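Local coordinates for putative N-acetylmuramoyl-L-alanine amidase,autolysin cwp6 (Peptoclostridium difficile, PDB 5J72), which probably hydrolyses the amide bond between N-acetylmuramoyl and L-alanine in peptidoglycan, using a zinc-containing amidase domain, and carries CWB2 modules for anchoring to the cell wall, at residues I261-G266 with I288-D293; D293-G298 with S322-Q327. All coordinates share one frame; numbering follows the deposited sequence.

Contact 1: residues I261-G266 with I288-D293; sequences IYIANG and ILANKD
Ile288 lies obliquely across Ile261, its CG1 set against Ile261 CG2 at 3.6 Å. Ile261 places CG1 in the crowded position between N and the carbonyl carbon (chi1 59°). This leaves CG2 beside its own backbone N, facing Ile288. Ile263 CG2, anti to its backbone N, meets Ala290 CB at 3.9 Å. Helix 322-329 packs on the same sheet face, with Ile324 touching both Ile263 and Ala290. On the other face Leu289 CD2 rests on Ala264 CB.

The two strands are parallel neighbours at one edge of the four-stranded sheet of this CWB2 module. They belong to a beta-alpha-beta unit whose helix is 270-283. Four backbone bonds join them. Tyr262 O receives Ile288 N from above its carbonyl plane, whereas the other three bonds lie in plane. The shortest runs from Ala290 N to Ala264 O, 2.8 Å. Gly266 N continues the ladder past the strand end and donates to Ala290 O at 2.9 Å.

Asn265 has CG anti to N (chi1 -174°). Its OD1 accepts the N-H of Ala268 and a water that also donates to Ala290 O. Its ND2 bonds Ser319 O. Ala290 O therefore takes two hydrogen bonds, one from Gly266 N and one from the water, and Asn265 uses both ends of its amide. The end of the strand pair is thus tied by polar bonds, while aliphatic side chains pack on its two faces.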
loop_
_atom_site.group_PDB
_atom_site.type_symbol
_atom_site.label_atom_id
_atom_site.label_comp_id
_atom_site.label_asym_id
_atom_site.label_seq_id
_atom_site.Cartn_x
_atom_site.Cartn_y
_atom_site.Cartn_z
ATOM N N ILE A 261 2.052 5.801 -18.697
ATOM C CA ILE A 261 2.858 6.467 -17.692
ATOM C C ILE A 261 2.009 6.735 -16.449
ATOM O O ILE A 261 0.794 6.880 -16.514
ATOM C CB ILE A 261 3.486 7.801 -18.185
ATOM C CG1 ILE A 261 2.391 8.798 -18.635
ATOM C CG2 ILE A 261 4.486 7.497 -19.328
ATOM C CD1 ILE A 261 3.017 10.171 -18.988
ATOM N N TYR A 262 2.676 6.746 -15.301
ATOM C CA TYR A 262 2.064 7.058 -14.041
ATOM C C TYR A 262 2.765 8.323 -13.642
ATOM O O TYR A 262 3.954 8.305 -13.397
ATOM C CB TYR A 262 2.348 5.943 -12.997
ATOM C CG TYR A 262 1.629 4.650 -13.359
ATOM C CD1 TYR A 262 0.301 4.446 -13.001
ATOM C CD2 TYR A 262 2.275 3.644 -14.056
ATOM C CE1 TYR A 262 -0.359 3.269 -13.305
ATOM C CE2 TYR A 262 1.610 2.457 -14.399
ATOM C CZ TYR A 262 0.290 2.280 -14.011
ATOM O OH TYR A 262 -0.414 1.160 -14.343
ATOM N N ILE A 263 2.018 9.455 -13.539
ATOM C CA ILE A 263 2.654 10.739 -13.215
ATOM C C ILE A 263 2.519 11.092 -11.741
ATOM O O ILE A 263 1.438 10.891 -11.129
ATOM C CB ILE A 263 1.941 11.818 -14.076
ATOM C CG1 ILE A 263 2.227 11.556 -15.563
ATOM C CG2 ILE A 263 2.430 13.194 -13.668
ATOM C CD1 ILE A 263 1.278 12.367 -16.497
ATOM N N ALA A 264 3.567 11.613 -11.156
ATOM C CA ALA A 264 3.511 12.120 -9.776
ATOM C C ALA A 264 4.292 13.454 -9.769
ATOM O O ALA A 264 5.137 13.694 -10.661
ATOM C CB ALA A 264 4.177 11.151 -8.774
ATOM N N ASN A 265 4.007 14.310 -8.766
ATOM C CA ASN A 265 4.725 15.588 -8.643
ATOM C C ASN A 265 6.121 15.249 -8.086
ATOM O O ASN A 265 6.209 14.657 -7.046
ATOM C CB ASN A 265 3.934 16.531 -7.732
ATOM C CG ASN A 265 4.566 17.896 -7.701
ATOM O OD1 ASN A 265 5.755 18.003 -7.365
ATOM N ND2 ASN A 265 3.839 18.968 -8.046
ATOM N N GLY A 266 7.193 15.597 -8.829
ATOM C CA GLY A 266 8.556 15.240 -8.444
ATOM C C GLY A 266 8.949 15.633 -7.052
ATOM O O GLY A 266 9.482 14.823 -6.298
ATOM N N ILE A 288 6.597 9.019 -14.260
ATOM C CA ILE A 288 7.129 10.241 -14.848
ATOM C C ILE A 288 6.916 11.303 -13.821
ATOM O O ILE A 288 5.790 11.514 -13.351
ATOM C CB ILE A 288 6.361 10.540 -16.147
ATOM C CG1 ILE A 288 6.709 9.499 -17.263
ATOM C CG2 ILE A 288 6.693 11.999 -16.605
ATOM C CD1 ILE A 288 8.182 9.588 -17.795
ATOM N N LEU A 289 7.984 11.968 -13.420
ATOM C CA LEU A 289 7.838 13.012 -12.437
ATOM C C LEU A 289 7.591 14.400 -13.114
ATOM O O LEU A 289 8.259 14.764 -14.078
ATOM C CB LEU A 289 9.073 13.057 -11.532
ATOM C CG LEU A 289 9.276 11.749 -10.757
ATOM C CD1 LEU A 289 10.529 11.912 -9.811
ATOM C CD2 LEU A 289 7.998 11.450 -9.884
ATOM N N ALA A 290 6.671 15.153 -12.567
ATOM C CA ALA A 290 6.262 16.424 -13.173
ATOM C C ALA A 290 6.195 17.567 -12.174
ATOM O O ALA A 290 6.413 17.424 -10.963
ATOM C CB ALA A 290 4.869 16.233 -13.765
ATOM N N ASN A 291 5.913 18.780 -12.748
ATOM C CA ASN A 291 5.646 19.966 -11.955
ATOM C C ASN A 291 4.123 19.998 -11.783
ATOM O O ASN A 291 3.411 19.226 -12.425
ATOM C CB ASN A 291 6.133 21.253 -12.718
ATOM C CG ASN A 291 7.630 21.251 -12.809
ATOM O OD1 ASN A 291 8.272 21.345 -11.786
ATOM N ND2 ASN A 291 8.250 21.027 -13.953
ATOM N N LYS A 292 3.607 20.894 -10.971
ATOM C CA LYS A 292 2.171 20.967 -10.766
ATOM C C LYS A 292 1.366 21.166 -12.042
ATOM O O LYS A 292 0.337 20.508 -12.207
ATOM C CB LYS A 292 1.863 22.100 -9.807
ATOM C CG LYS A 292 0.372 22.233 -9.560
ATOM C CD LYS A 292 0.124 23.046 -8.296
ATOM C CE LYS A 292 -1.195 23.739 -8.333
ATOM N NZ LYS A 292 -1.196 24.924 -7.430
ATOM N N ASP A 293 1.799 22.048 -12.968
ATOM C CA ASP A 293 0.988 22.266 -14.182
ATOM C C ASP A 293 1.525 21.681 -15.439
ATOM O O ASP A 293 0.873 21.837 -16.484
ATOM C CB ASP A 293 0.780 23.773 -14.444
ATOM C CG ASP A 293 0.229 24.494 -13.238
ATOM O OD1 ASP A 293 -0.778 24.034 -12.682
ATOM O OD2 ASP A 293 0.814 25.520 -12.850
HETATM O O HOH W 1 8.228 18.782 -8.875
#

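Contact 2: residues D293-G298 with S322-Q327; sequences DSVPQG and SKIIDQ
Gln327 OE1 is gripped by one hydrogen bond across the contact, from Val295 N, 2.9 Å long with an angle of 161° at the hydrogen. The donor lies in the amide plane and on a lone pair of OE1. This is a loop-to-helix contact within the CWB2 alpha/beta module: the loop after strand 287-290 crosses the first turns of helix 322-329. Gln327 reaches it with CG anti to the backbone N (chi1 -178°) and an extended chain. OE1 also sits 3.3 Å from Ser294 CA, and NE2 passes beside Ser294 CB.

One turn earlier in the helix, Ile324 points toward the loop. CG1 is anti to N (chi1 -165°) and the chain runs on extended, so CG1 and CD1 lie along the Ser294 backbone. CD1 meets Val295 CG1 at 3.9 Å, the two side chains crossing at about a right angle. Both residues also touch Ala290 of the strand. Tyr300 of helix 297-306 touches both Val295 and Gln327. Pro296 is the N-cap of that helix.

At the outer end Asp293 and Lys323 lie alongside each other, their ends leaving in the same direction. Asp293 OD1 is hydrogen-bonded to Ser321 OG, just before the helix. The charges probably attract only loosely, since OD1 and Lys323 NZ are 4.6 Å apart, too far for a salt bridge. The methylenes come closer: Asp293 CB lies 3.8 Å from Lys323 CB, and Lys323 CD passes beside the carboxylate at OD1.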
loop_
_atom_site.group_PDB
_atom_site.type_symbol
_atom_site.label_atom_id
_atom_site.label_comp_id
_atom_site.label_asym_id
_atom_site.label_seq_id
_atom_site.Cartn_x
_atom_site.Cartn_y
_atom_site.Cartn_z
ATOM N N ASP A 293 1.799 22.048 -12.968
ATOM C CA ASP A 293 0.988 22.266 -14.182
ATOM C C ASP A 293 1.525 21.681 -15.439
ATOM O O ASP A 293 0.873 21.837 -16.484
ATOM C CB ASP A 293 0.780 23.773 -14.444
ATOM C CG ASP A 293 0.229 24.494 -13.238
ATOM O OD1 ASP A 293 -0.778 24.034 -12.682
ATOM O OD2 ASP A 293 0.814 25.520 -12.850
ATOM N N SER A 294 2.663 21.012 -15.431
ATOM C CA SER A 294 3.109 20.459 -16.709
ATOM C C SER A 294 4.309 19.504 -16.463
ATOM O O SER A 294 4.956 19.582 -15.401
ATOM C CB SER A 294 3.604 21.587 -17.627
ATOM O OG SER A 294 4.748 22.174 -17.000
ATOM N N VAL A 295 4.584 18.646 -17.420
ATOM C CA VAL A 295 5.850 17.907 -17.308
ATOM C C VAL A 295 6.885 18.860 -18.003
ATOM O O VAL A 295 6.463 19.676 -18.835
ATOM C CB VAL A 295 5.789 16.552 -18.045
ATOM C CG1 VAL A 295 4.644 15.695 -17.453
ATOM C CG2 VAL A 295 5.576 16.748 -19.564
ATOM N N PRO A 296 8.195 18.799 -17.714
ATOM C CA PRO A 296 9.195 19.679 -18.374
ATOM C C PRO A 296 9.179 19.439 -19.866
ATOM O O PRO A 296 8.754 18.375 -20.340
ATOM C CB PRO A 296 10.521 19.243 -17.718
ATOM C CG PRO A 296 10.071 18.679 -16.352
ATOM C CD PRO A 296 8.821 17.931 -16.706
ATOM N N GLN A 297 9.698 20.407 -20.648
ATOM C CA GLN A 297 9.644 20.289 -22.095
ATOM C C GLN A 297 10.320 19.062 -22.647
ATOM O O GLN A 297 9.823 18.459 -23.596
ATOM C CB GLN A 297 10.307 21.564 -22.743
ATOM C CG GLN A 297 10.124 21.664 -24.291
ATOM C CD GLN A 297 8.655 21.752 -24.731
ATOM O OE1 GLN A 297 7.839 22.479 -24.151
ATOM N NE2 GLN A 297 8.278 20.984 -25.763
ATOM N N GLY A 298 11.501 18.705 -22.097
ATOM C CA GLY A 298 12.202 17.539 -22.612
ATOM C C GLY A 298 11.341 16.293 -22.462
ATOM O O GLY A 298 11.251 15.478 -23.387
ATOM N N SER A 322 -5.397 20.681 -13.204
ATOM C CA SER A 322 -6.083 20.356 -14.446
ATOM C C SER A 322 -5.223 20.743 -15.647
ATOM O O SER A 322 -5.454 20.247 -16.746
ATOM C CB SER A 322 -7.426 21.096 -14.513
ATOM O OG SER A 322 -7.166 22.480 -14.355
ATOM N N LYS A 323 -4.227 21.617 -15.449
ATOM C CA LYS A 323 -3.388 22.028 -16.572
ATOM C C LYS A 323 -2.487 20.859 -17.026
ATOM O O LYS A 323 -2.317 20.646 -18.236
ATOM C CB LYS A 323 -2.527 23.232 -16.154
ATOM C CG LYS A 323 -3.291 24.580 -16.277
ATOM C CD LYS A 323 -2.658 25.622 -15.385
ATOM C CE LYS A 323 -3.475 26.899 -15.321
ATOM N NZ LYS A 323 -3.409 27.520 -13.967
ATOM N N ILE A 324 -1.935 20.067 -16.072
ATOM C CA ILE A 324 -1.091 18.946 -16.574
ATOM C C ILE A 324 -1.995 17.879 -17.161
ATOM O O ILE A 324 -1.610 17.227 -18.125
ATOM C CB ILE A 324 -0.164 18.454 -15.440
ATOM C CG1 ILE A 324 0.978 17.549 -16.066
ATOM C CG2 ILE A 324 -0.991 17.756 -14.345
ATOM C CD1 ILE A 324 1.927 17.039 -15.035
ATOM N N ILE A 325 -3.219 17.679 -16.620
ATOM C CA ILE A 325 -4.095 16.683 -17.250
ATOM C C ILE A 325 -4.433 17.113 -18.702
ATOM O O ILE A 325 -4.467 16.302 -19.615
ATOM C CB ILE A 325 -5.361 16.483 -16.382
ATOM C CG1 ILE A 325 -4.940 15.857 -15.030
ATOM C CG2 ILE A 325 -6.394 15.622 -17.104
ATOM C CD1 ILE A 325 -6.113 15.390 -14.169
ATOM N N ASP A 326 -4.682 18.390 -18.899
ATOM C CA ASP A 326 -4.961 18.899 -20.225
ATOM C C ASP A 326 -3.778 18.656 -21.147
ATOM O O ASP A 326 -3.976 18.230 -22.284
ATOM C CB ASP A 326 -5.165 20.414 -20.168
ATOM C CG ASP A 326 -5.354 20.934 -21.583
ATOM O OD1 ASP A 326 -4.409 21.581 -22.122
ATOM O OD2 ASP A 326 -6.429 20.683 -22.161
ATOM N N GLN A 327 -2.558 18.963 -20.678
ATOM C CA GLN A 327 -1.326 18.774 -21.473
ATOM C C GLN A 327 -1.159 17.322 -21.895
ATOM O O GLN A 327 -0.980 17.034 -23.082
ATOM C CB GLN A 327 -0.126 19.157 -20.639
ATOM C CG GLN A 327 1.182 19.020 -21.417
ATOM C CD GLN A 327 2.392 19.282 -20.520
ATOM O OE1 GLN A 327 2.495 18.755 -19.415
ATOM N NE2 GLN A 327 3.383 20.047 -20.993
#

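In the fold
Contact 2 comes directly after contact 1 along the chain, their centres about 8 Å apart. Both belong to the same CWB2 module, and Asp293 is common to them. Contact 1 pairs the edge strand 287-290 with strand 260-265. The chain then passes through the loop of contact 2 into helix 297-306, goes on to strand 308-314, and returns as helix 322-329. Ile324 of that helix joins the two: its CD1 lies 3.3 Å from Ala290 CB. The loop and helix 322-329 thereby continue the apolar packing on the Ile263 side of the sheet. Together the contacts knit the sheet edge of one cell wall-binding module to its helical layer, far from the zinc site.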